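Long-range contacts in LanC-like protein GCR2 (Arabidopsis thaliana, PDB 3T33), which may take part in abscisic acid signalling and carries a zinc ion in a LanC-like helical fold: residues 78-89 against 126-136; 108-119 against 149-157. All blocks are in the same frame, centred on the assembly; numbering follows the deposited sequence.

Contact 1 (78-89 with 126-136) and contact 2 (108-119 with 149-157) interlock along the chain, since their segments alternate. Their centres lie about 10 Å apart. Contact 1 is the deeper, about 13 Å from the centre of the chain, against about 23 Å for contact 2. They meet directly at Y130 and D115, where Y130 OH and D115 OD1 are 2.8 Å apart, probably a hydrogen bond. Y78 also packs on S118. Contact 1 reaches toward the zinc site of C288, C333 and H334: the nearest atoms of the Y81 side chain and the zinc ion are about 4 Å apart. Contact 2 lies away from that site.

Contact 1: residues 78-89 against 126-136; sequences YNLYTGVLGTAY and FICGYAGVCAL
L80 N, F126 O and G129 O hold one water between the two segments. The water accepts from L80 N at 3.0 Å and donates to F126 O at 2.9 Å and to G129 O at 2.7 Å. A second polar link is weak: N79 ND2 to C128 O (3.3 Å). The N79 amide is fixed from its other end. Its OD1 accepts from T82 N at 3.0 Å, an Asx motif, and also from G83 N. N79 CG sits between the backbone N and the carbonyl carbon (chi1 82°), which turns OD1 back to these N-H groups. The Y78 ring meets V133 CG2 with its edge, while its hydroxyl bonds to S121. Y81 CD2 touches I127 CG2, which lies at the ring edge, and C128 SG approaches the same ring obliquely. The Y81 side chain lies beside the zinc ligands C333 and H334. In the helices, L85 CD2 packs on the backbone of G132, 3.4 Å from G132 C. L136 CD1 fits against A88 CB (3.7 Å). F126 points its edge at the face of Y89, a T-shaped pair with planes at 80°. Polar bonds and one water thus link the loops leading into helices 84-98 and 130-144, while apolar contacts run through loops and helices alike.

Contact 2: residues 108-119 against 149-157; sequences LENVEACDVASR and LYDRYLARF
E112 and R152 form a salt bridge, with R152 NH2 3.0 Å from E112 OE2. The bond is nearly straight (167°) and uses the anti lone pair of the oxygen. Carboxylate and guanidinium are almost coplanar. The E112 chain is extended beyond CG, which carries its acid across to R152. L149 CD2 lies 3.5 Å above the centre of the R152 guanidinium and covers that face. L149 CD1 meets L108 CD2 tip to tip at 4.1 Å. Y153 is a knob in a hole formed by L108, V111, D115 and E112. With CG anti to the carbonyl carbon (chi1 -77°), its ring swings out to V111, whose CG1 is 3.6 Å from Y153 CZ. A water at the ring edge joins Y153 OH to L108 O, 2.6 Å and 2.7 Å away. R156 extends from CG to NE. D115 lies over one face of its guanidinium, so no N-H points at the acid and only charge links them. R119, bent at chi2, reaches the same acid. These three form a salt-bridge network, though the placement of D115 OD2 is uncertain. Segments 108-118 and 149-157 run in the same general direction, with 34° between their axes. Helix 130-144 lies against both: L108 packs on A140, and R156 on Y130 and C134.

Contact 1: residues 78-89 against 126-136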
loop_
_atom_site.group_PDB
_atom_site.type_symbol
_atom_site.label_atom_id
_atom_site.label_comp_id
_atom_site.label_asym_id
_atom_site.label_seq_id
_atom_site.Cartn_x
_atom_site.Cartn_y
_atom_site.Cartn_z
ATOM N N TYR A 78 -1.532 17.685 6.036
ATOM C CA TYR A 78 -2.281 17.654 4.770
ATOM C C TYR A 78 -2.165 16.424 3.894
ATOM O O TYR A 78 -3.137 15.938 3.458
ATOM C CB TYR A 78 -2.097 18.932 3.953
ATOM C CG TYR A 78 -1.351 18.836 2.626
ATOM C CD1 TYR A 78 -1.915 18.255 1.523
ATOM C CD2 TYR A 78 -0.094 19.374 2.485
ATOM C CE1 TYR A 78 -1.237 18.174 0.354
ATOM C CE2 TYR A 78 0.583 19.308 1.324
ATOM C CZ TYR A 78 0.017 18.715 0.258
ATOM O OH TYR A 78 0.710 18.660 -0.894
ATOM N N ASN A 79 -0.981 15.922 3.640
ATOM C CA ASN A 79 -0.848 14.800 2.742
ATOM C C ASN A 79 -1.344 13.448 3.239
ATOM O O ASN A 79 -1.728 13.320 4.372
ATOM C CB ASN A 79 0.547 14.735 2.135
ATOM C CG ASN A 79 1.553 14.085 3.022
ATOM O OD1 ASN A 79 1.231 13.571 4.052
ATOM N ND2 ASN A 79 2.790 14.123 2.615
ATOM N N LEU A 80 -1.342 12.452 2.364
ATOM C CA LEU A 80 -1.928 11.140 2.725
ATOM C C LEU A 80 -1.037 10.415 3.711
ATOM O O LEU A 80 -1.516 9.747 4.652
ATOM C CB LEU A 80 -2.152 10.288 1.470
ATOM C CG LEU A 80 -2.935 9.002 1.650
ATOM C CD1 LEU A 80 -4.449 9.267 1.721
ATOM C CD2 LEU A 80 -2.588 7.974 0.522
ATOM N N TYR A 81 0.262 10.612 3.483
ATOM C CA TYR A 81 1.364 9.842 4.066
ATOM C C TYR A 81 1.443 10.050 5.552
ATOM O O TYR A 81 1.445 9.058 6.318
ATOM C CB TYR A 81 2.701 10.289 3.438
ATOM C CG TYR A 81 3.839 9.414 3.855
ATOM C CD1 TYR A 81 4.603 9.721 4.951
ATOM C CD2 TYR A 81 4.111 8.232 3.165
ATOM C CE1 TYR A 81 5.600 8.883 5.350
ATOM C CE2 TYR A 81 5.091 7.413 3.540
ATOM C CZ TYR A 81 5.820 7.719 4.632
ATOM O OH TYR A 81 6.818 6.890 4.979
ATOM N N THR A 82 1.489 11.318 5.985
ATOM C CA THR A 82 1.476 11.614 7.415
ATOM C C THR A 82 0.398 12.622 7.838
ATOM O O THR A 82 0.135 12.800 9.014
ATOM C CB THR A 82 2.873 12.047 7.957
ATOM O OG1 THR A 82 3.460 13.059 7.109
ATOM C CG2 THR A 82 3.799 10.871 8.009
ATOM N N GLY A 83 -0.237 13.277 6.893
ATOM C CA GLY A 83 -1.136 14.366 7.260
ATOM C C GLY A 83 -2.594 13.964 7.299
ATOM O O GLY A 83 -2.958 12.745 7.422
ATOM N N VAL A 84 -3.446 14.955 7.118
ATOM C CA VAL A 84 -4.823 14.792 7.452
ATOM C C VAL A 84 -5.587 14.039 6.360
ATOM O O VAL A 84 -6.621 13.446 6.614
ATOM C CB VAL A 84 -5.451 16.172 7.827
ATOM C CG1 VAL A 84 -6.974 16.080 7.871
ATOM C CG2 VAL A 84 -4.882 16.628 9.168
ATOM N N LEU A 85 -5.037 14.032 5.155
ATOM C CA LEU A 85 -5.621 13.264 4.097
ATOM C C LEU A 85 -5.594 11.739 4.420
ATOM O O LEU A 85 -6.498 11.017 4.016
ATOM C CB LEU A 85 -4.943 13.557 2.737
ATOM C CG LEU A 85 -5.884 13.141 1.589
ATOM C CD1 LEU A 85 -7.121 14.103 1.366
ATOM C CD2 LEU A 85 -5.151 12.936 0.278
ATOM N N GLY A 86 -4.567 11.286 5.132
ATOM C CA GLY A 86 -4.526 9.920 5.686
ATOM C C GLY A 86 -5.787 9.608 6.466
ATOM O O GLY A 86 -6.377 8.548 6.327
ATOM N N THR A 87 -6.268 10.572 7.217
ATOM C CA THR A 87 -7.479 10.388 7.999
ATOM C C THR A 87 -8.697 10.346 7.116
ATOM O O THR A 87 -9.533 9.440 7.284
ATOM C CB THR A 87 -7.593 11.515 9.058
ATOM O OG1 THR A 87 -6.472 11.391 9.951
ATOM C CG2 THR A 87 -8.874 11.425 9.820
ATOM N N ALA A 88 -8.798 11.276 6.151
ATOM C CA ALA A 88 -9.886 11.237 5.220
ATOM C C ALA A 88 -9.951 9.885 4.489
ATOM O O ALA A 88 -11.034 9.327 4.238
ATOM C CB ALA A 88 -9.739 12.402 4.165
ATOM N N TYR A 89 -8.799 9.371 4.091
ATOM C CA TYR A 89 -8.782 8.117 3.342
ATOM C C TYR A 89 -9.234 6.950 4.189
ATOM O O TYR A 89 -9.955 6.073 3.748
ATOM C CB TYR A 89 -7.376 7.881 2.710
ATOM C CG TYR A 89 -7.427 6.992 1.497
ATOM C CD1 TYR A 89 -8.513 6.983 0.620
ATOM C CD2 TYR A 89 -6.415 6.068 1.276
ATOM C CE1 TYR A 89 -8.546 6.089 -0.482
ATOM C CE2 TYR A 89 -6.441 5.207 0.210
ATOM C CZ TYR A 89 -7.475 5.217 -0.676
ATOM O OH TYR A 89 -7.378 4.279 -1.716
ATOM N N PHE A 126 -0.070 11.137 -5.403
ATOM C CA PHE A 126 -1.169 10.648 -4.552
ATOM C C PHE A 126 -0.804 10.616 -3.067
ATOM O O PHE A 126 -1.590 11.103 -2.232
ATOM C CB PHE A 126 -1.635 9.247 -5.010
ATOM C CG PHE A 126 -2.901 8.787 -4.355
ATOM C CD1 PHE A 126 -4.114 9.180 -4.837
ATOM C CD2 PHE A 126 -2.864 7.896 -3.293
ATOM C CE1 PHE A 126 -5.299 8.747 -4.233
ATOM C CE2 PHE A 126 -4.035 7.438 -2.726
ATOM C CZ PHE A 126 -5.252 7.884 -3.191
ATOM N N ILE A 127 0.349 10.049 -2.743
ATOM C CA ILE A 127 0.660 9.731 -1.356
ATOM C C ILE A 127 1.291 10.935 -0.637
ATOM O O ILE A 127 1.150 11.104 0.584
ATOM C CB ILE A 127 1.634 8.538 -1.276
ATOM C CG1 ILE A 127 1.013 7.220 -1.797
ATOM C CG2 ILE A 127 2.227 8.365 0.107
ATOM C CD1 ILE A 127 2.137 6.119 -2.172
ATOM N N CYS A 128 1.978 11.793 -1.392
ATOM C CA CYS A 128 2.675 12.890 -0.754
ATOM C C CYS A 128 2.247 14.295 -1.150
ATOM O O CYS A 128 2.693 15.250 -0.530
ATOM C CB CYS A 128 4.197 12.717 -0.872
ATOM S SG CYS A 128 4.785 11.456 0.228
ATOM N N GLY A 129 1.375 14.426 -2.142
ATOM C CA GLY A 129 1.033 15.731 -2.699
ATOM C C GLY A 129 -0.436 15.948 -2.965
ATOM O O GLY A 129 -1.332 15.257 -2.447
ATOM N N TYR A 130 -0.666 16.861 -3.861
ATOM C CA TYR A 130 -1.909 17.528 -4.047
ATOM C C TYR A 130 -2.857 16.732 -4.940
ATOM O O TYR A 130 -4.092 16.917 -4.868
ATOM C CB TYR A 130 -1.567 18.882 -4.764
ATOM C CG TYR A 130 -2.752 19.764 -4.967
ATOM C CD1 TYR A 130 -3.562 20.068 -3.890
ATOM C CD2 TYR A 130 -3.080 20.289 -6.230
ATOM C CE1 TYR A 130 -4.701 20.909 -4.009
ATOM C CE2 TYR A 130 -4.221 21.159 -6.389
ATOM C CZ TYR A 130 -5.034 21.474 -5.230
ATOM O OH TYR A 130 -6.188 22.288 -5.249
ATOM N N ALA A 131 -2.288 15.926 -5.844
ATOM C CA ALA A 131 -3.095 14.994 -6.670
ATOM C C ALA A 131 -3.858 14.026 -5.757
ATOM O O ALA A 131 -4.988 13.685 -6.022
ATOM C CB ALA A 131 -2.184 14.199 -7.698
ATOM N N GLY A 132 -3.231 13.603 -4.668
ATOM C CA GLY A 132 -3.922 12.784 -3.634
ATOM C C GLY A 132 -5.172 13.464 -3.114
ATOM O O GLY A 132 -6.257 12.863 -3.073
ATOM N N VAL A 133 -5.032 14.725 -2.717
ATOM C CA VAL A 133 -6.157 15.564 -2.190
ATOM C C VAL A 133 -7.279 15.709 -3.202
ATOM O O VAL A 133 -8.472 15.509 -2.897
ATOM C CB VAL A 133 -5.659 16.980 -1.829
ATOM C CG1 VAL A 133 -6.829 17.893 -1.390
ATOM C CG2 VAL A 133 -4.555 16.893 -0.783
ATOM N N CYS A 134 -6.915 16.053 -4.429
ATOM C CA CYS A 134 -7.906 16.216 -5.452
ATOM C C CYS A 134 -8.559 14.931 -5.864
ATOM O O CYS A 134 -9.727 14.932 -6.240
ATOM C CB CYS A 134 -7.253 16.866 -6.675
ATOM S SG CYS A 134 -6.710 18.629 -6.354
ATOM N N ALA A 135 -7.821 13.830 -5.911
ATOM C CA ALA A 135 -8.430 12.623 -6.461
ATOM C C ALA A 135 -9.388 12.045 -5.433
ATOM O O ALA A 135 -10.469 11.620 -5.796
ATOM C CB ALA A 135 -7.369 11.596 -6.869
ATOM N N LEU A 136 -9.044 12.096 -4.144
ATOM C CA LEU A 136 -9.970 11.623 -3.122
ATOM C C LEU A 136 -11.169 12.546 -3.073
ATOM O O LEU A 136 -12.303 12.137 -2.987
ATOM C CB LEU A 136 -9.312 11.618 -1.749
ATOM C CG LEU A 136 -9.689 10.586 -0.685
ATOM C CD1 LEU A 136 -9.389 10.974 0.778
ATOM C CD2 LEU A 136 -11.022 9.864 -0.851
HETATM O O HOH W 1 -1.131 13.368 -0.491
#

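Contact 2: residues 108-119 against 149-157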
loop_
_atom_site.group_PDB
_atom_site.type_symbol
_atom_site.label_atom_id
_atom_site.label_comp_id
_atom_site.label_asym_id
_atom_site.label_seq_id
_atom_site.Cartn_x
_atom_site.Cartn_y
_atom_site.Cartn_z
ATOM N N LEU A 108 -15.035 14.189 3.395
ATOM C CA LEU A 108 -15.062 15.405 2.588
ATOM C C LEU A 108 -14.730 16.669 3.339
ATOM O O LEU A 108 -14.143 17.584 2.761
ATOM C CB LEU A 108 -16.404 15.568 1.886
ATOM C CG LEU A 108 -16.456 14.636 0.684
ATOM C CD1 LEU A 108 -17.873 14.556 0.202
ATOM C CD2 LEU A 108 -15.535 15.091 -0.412
ATOM N N GLU A 109 -15.098 16.718 4.611
ATOM C CA GLU A 109 -14.689 17.844 5.416
ATOM C C GLU A 109 -13.178 17.842 5.603
ATOM O O GLU A 109 -12.561 18.908 5.550
ATOM C CB GLU A 109 -15.358 17.859 6.790
ATOM C CG GLU A 109 -16.816 17.743 6.747
ATOM C CD GLU A 109 -17.457 18.127 8.066
ATOM O OE1 GLU A 109 -16.735 18.371 9.085
ATOM O OE2 GLU A 109 -18.713 18.217 8.046
ATOM N N ASN A 110 -12.593 16.659 5.850
ATOM C CA ASN A 110 -11.132 16.580 5.971
ATOM C C ASN A 110 -10.424 16.986 4.673
ATOM O O ASN A 110 -9.367 17.616 4.733
ATOM C CB ASN A 110 -10.689 15.174 6.310
ATOM C CG ASN A 110 -11.072 14.746 7.730
ATOM O OD1 ASN A 110 -10.557 13.752 8.213
ATOM N ND2 ASN A 110 -11.945 15.489 8.394
ATOM N N VAL A 111 -11.001 16.591 3.520
ATOM C CA VAL A 111 -10.401 16.818 2.186
ATOM C C VAL A 111 -10.338 18.333 1.928
ATOM O O VAL A 111 -9.257 18.898 1.639
ATOM C CB VAL A 111 -11.180 16.105 1.053
ATOM C CG1 VAL A 111 -10.566 16.373 -0.291
ATOM C CG2 VAL A 111 -11.156 14.572 1.255
ATOM N N GLU A 112 -11.504 18.970 2.071
ATOM C CA GLU A 112 -11.641 20.412 1.963
ATOM C C GLU A 112 -10.610 21.166 2.801
ATOM O O GLU A 112 -9.939 22.056 2.269
ATOM C CB GLU A 112 -13.056 20.812 2.329
ATOM C CG GLU A 112 -13.279 22.296 2.548
ATOM C CD GLU A 112 -14.775 22.584 2.499
ATOM O OE1 GLU A 112 -15.437 22.571 3.593
ATOM O OE2 GLU A 112 -15.299 22.738 1.355
ATOM N N ALA A 113 -10.463 20.824 4.083
ATOM C CA ALA A 113 -9.360 21.400 4.878
ATOM C C ALA A 113 -7.965 21.116 4.301
ATOM O O ALA A 113 -7.058 21.922 4.431
ATOM C CB ALA A 113 -9.416 20.977 6.322
ATOM N N CYS A 114 -7.784 19.973 3.657
ATOM C CA CYS A 114 -6.479 19.624 3.160
ATOM C C CYS A 114 -6.212 20.466 1.923
ATOM O O CYS A 114 -5.073 20.837 1.656
ATOM C CB CYS A 114 -6.445 18.124 2.832
ATOM S SG CYS A 114 -6.226 17.047 4.324
ATOM N N ASP A 115 -7.278 20.727 1.169
ATOM C CA ASP A 115 -7.209 21.509 -0.025
ATOM C C ASP A 115 -6.713 22.933 0.267
ATOM O O ASP A 115 -5.690 23.360 -0.287
ATOM C CB ASP A 115 -8.565 21.541 -0.670
ATOM C CG ASP A 115 -8.552 22.226 -2.029
ATOM O OD1 ASP A 115 -7.515 22.239 -2.736
ATOM O OD2 ASP A 115 -9.622 22.755 -2.395
ATOM N N VAL A 116 -7.430 23.620 1.165
ATOM C CA VAL A 116 -7.045 24.925 1.746
ATOM C C VAL A 116 -5.565 24.936 2.163
ATOM O O VAL A 116 -4.796 25.836 1.765
ATOM C CB VAL A 116 -7.952 25.292 2.986
ATOM C CG1 VAL A 116 -7.421 26.522 3.763
ATOM C CG2 VAL A 116 -9.416 25.510 2.577
ATOM N N ALA A 117 -5.161 23.946 2.962
ATOM C CA ALA A 117 -3.780 23.883 3.444
ATOM C C ALA A 117 -2.747 23.527 2.343
ATOM O O ALA A 117 -1.559 23.750 2.536
ATOM C CB ALA A 117 -3.678 22.906 4.594
ATOM N N SER A 118 -3.190 22.998 1.196
ATOM C CA SER A 118 -2.231 22.557 0.168
ATOM C C SER A 118 -2.046 23.483 -1.058
ATOM O O SER A 118 -1.291 23.165 -2.004
ATOM C CB SER A 118 -2.527 21.128 -0.285
ATOM O OG SER A 118 -3.840 20.982 -0.786
ATOM N N ARG A 119 -2.743 24.619 -1.051
ATOM C CA ARG A 119 -2.496 25.669 -2.053
ATOM C C ARG A 119 -1.073 26.129 -1.748
ATOM O O ARG A 119 -0.614 26.021 -0.596
ATOM C CB ARG A 119 -3.513 26.817 -1.887
ATOM C CG ARG A 119 -4.974 26.355 -1.745
ATOM C CD ARG A 119 -5.474 25.575 -2.984
ATOM N NE ARG A 119 -6.895 25.226 -2.874
ATOM C CZ ARG A 119 -7.881 25.823 -3.550
ATOM N NH1 ARG A 119 -7.618 26.804 -4.418
ATOM N NH2 ARG A 119 -9.140 25.428 -3.365
ATOM N N LEU A 149 -19.291 19.798 -6.454
ATOM C CA LEU A 149 -18.081 19.538 -5.698
ATOM C C LEU A 149 -17.116 18.642 -6.521
ATOM O O LEU A 149 -15.913 18.782 -6.467
ATOM C CB LEU A 149 -18.467 18.766 -4.456
ATOM C CG LEU A 149 -17.868 19.203 -3.141
ATOM C CD1 LEU A 149 -17.754 17.991 -2.257
ATOM C CD2 LEU A 149 -16.543 19.849 -3.322
ATOM N N TYR A 150 -17.667 17.703 -7.252
ATOM C CA TYR A 150 -16.865 16.826 -8.054
ATOM C C TYR A 150 -16.074 17.618 -9.112
ATOM O O TYR A 150 -14.838 17.397 -9.254
ATOM C CB TYR A 150 -17.728 15.788 -8.728
ATOM C CG TYR A 150 -17.057 15.123 -9.906
ATOM C CD1 TYR A 150 -15.983 14.264 -9.704
ATOM C CD2 TYR A 150 -17.540 15.287 -11.213
ATOM C CE1 TYR A 150 -15.396 13.626 -10.734
ATOM C CE2 TYR A 150 -16.927 14.635 -12.281
ATOM C CZ TYR A 150 -15.850 13.821 -12.034
ATOM O OH TYR A 150 -15.171 13.138 -13.038
ATOM N N ASP A 151 -16.785 18.527 -9.830
ATOM C CA ASP A 151 -16.188 19.317 -10.918
ATOM C C ASP A 151 -15.108 20.155 -10.351
ATOM O O ASP A 151 -14.018 20.318 -10.946
ATOM C CB ASP A 151 -17.197 20.244 -11.528
ATOM C CG ASP A 151 -18.301 19.493 -12.269
ATOM O OD1 ASP A 151 -18.044 18.388 -12.818
ATOM O OD2 ASP A 151 -19.414 20.047 -12.315
ATOM N N ARG A 152 -15.378 20.665 -9.168
ATOM C CA ARG A 152 -14.446 21.569 -8.572
ATOM C C ARG A 152 -13.123 20.856 -8.223
ATOM O O ARG A 152 -12.041 21.415 -8.458
ATOM C CB ARG A 152 -15.109 22.296 -7.396
ATOM C CG ARG A 152 -14.185 22.658 -6.211
ATOM C CD ARG A 152 -15.009 23.278 -5.033
ATOM N NE ARG A 152 -14.415 22.936 -3.734
ATOM C CZ ARG A 152 -15.043 22.989 -2.558
ATOM N NH1 ARG A 152 -16.317 23.369 -2.480
ATOM N NH2 ARG A 152 -14.377 22.635 -1.457
ATOM N N TYR A 153 -13.182 19.643 -7.671
ATOM C CA TYR A 153 -11.914 18.916 -7.411
ATOM C C TYR A 153 -11.275 18.409 -8.716
ATOM O O TYR A 153 -10.066 18.334 -8.834
ATOM C CB TYR A 153 -12.086 17.725 -6.477
ATOM C CG TYR A 153 -12.215 18.081 -5.019
ATOM C CD1 TYR A 153 -11.125 18.573 -4.293
ATOM C CD2 TYR A 153 -13.457 17.911 -4.357
ATOM C CE1 TYR A 153 -11.256 18.925 -2.947
ATOM C CE2 TYR A 153 -13.594 18.231 -3.016
ATOM C CZ TYR A 153 -12.497 18.716 -2.309
ATOM O OH TYR A 153 -12.680 19.056 -0.997
ATOM N N LEU A 154 -12.118 18.025 -9.654
ATOM C CA LEU A 154 -11.668 17.647 -10.977
ATOM C C LEU A 154 -10.902 18.774 -11.721
ATOM O O LEU A 154 -9.851 18.494 -12.347
ATOM C CB LEU A 154 -12.848 17.179 -11.782
ATOM C CG LEU A 154 -12.489 16.669 -13.166
ATOM C CD1 LEU A 154 -11.494 15.563 -13.020
ATOM C CD2 LEU A 154 -13.701 16.257 -13.915
ATOM N N ALA A 155 -11.401 20.018 -11.620
ATOM C CA ALA A 155 -10.714 21.226 -12.156
ATOM C C ALA A 155 -9.372 21.464 -11.435
ATOM O O ALA A 155 -8.367 21.813 -12.067
ATOM C CB ALA A 155 -11.643 22.501 -12.054
ATOM N N ARG A 156 -9.339 21.263 -10.117
ATOM C CA ARG A 156 -8.097 21.433 -9.416
ATOM C C ARG A 156 -7.135 20.333 -9.816
ATOM O O ARG A 156 -5.917 20.565 -9.962
ATOM C CB ARG A 156 -8.302 21.426 -7.911
ATOM C CG ARG A 156 -8.989 22.682 -7.380
ATOM C CD ARG A 156 -9.674 22.343 -6.034
ATOM N NE ARG A 156 -10.490 23.436 -5.492
ATOM C CZ ARG A 156 -11.426 23.276 -4.550
ATOM N NH1 ARG A 156 -11.675 22.065 -4.038
ATOM N NH2 ARG A 156 -12.124 24.322 -4.114
ATOM N N PHE A 157 -7.656 19.137 -10.046
ATOM C CA PHE A 157 -6.739 18.064 -10.351
ATOM C C PHE A 157 -6.134 18.371 -11.763
ATOM O O PHE A 157 -4.955 18.263 -11.979
ATOM C CB PHE A 157 -7.452 16.715 -10.381
ATOM C CG PHE A 157 -6.489 15.551 -10.485
ATOM C CD1 PHE A 157 -5.530 15.498 -11.479
ATOM C CD2 PHE A 157 -6.523 14.514 -9.581
ATOM C CE1 PHE A 157 -4.634 14.442 -11.547
ATOM C CE2 PHE A 157 -5.647 13.465 -9.682
ATOM C CZ PHE A 157 -4.695 13.438 -10.636
HETATM O O HOH W 2 -14.778 18.287 0.251
#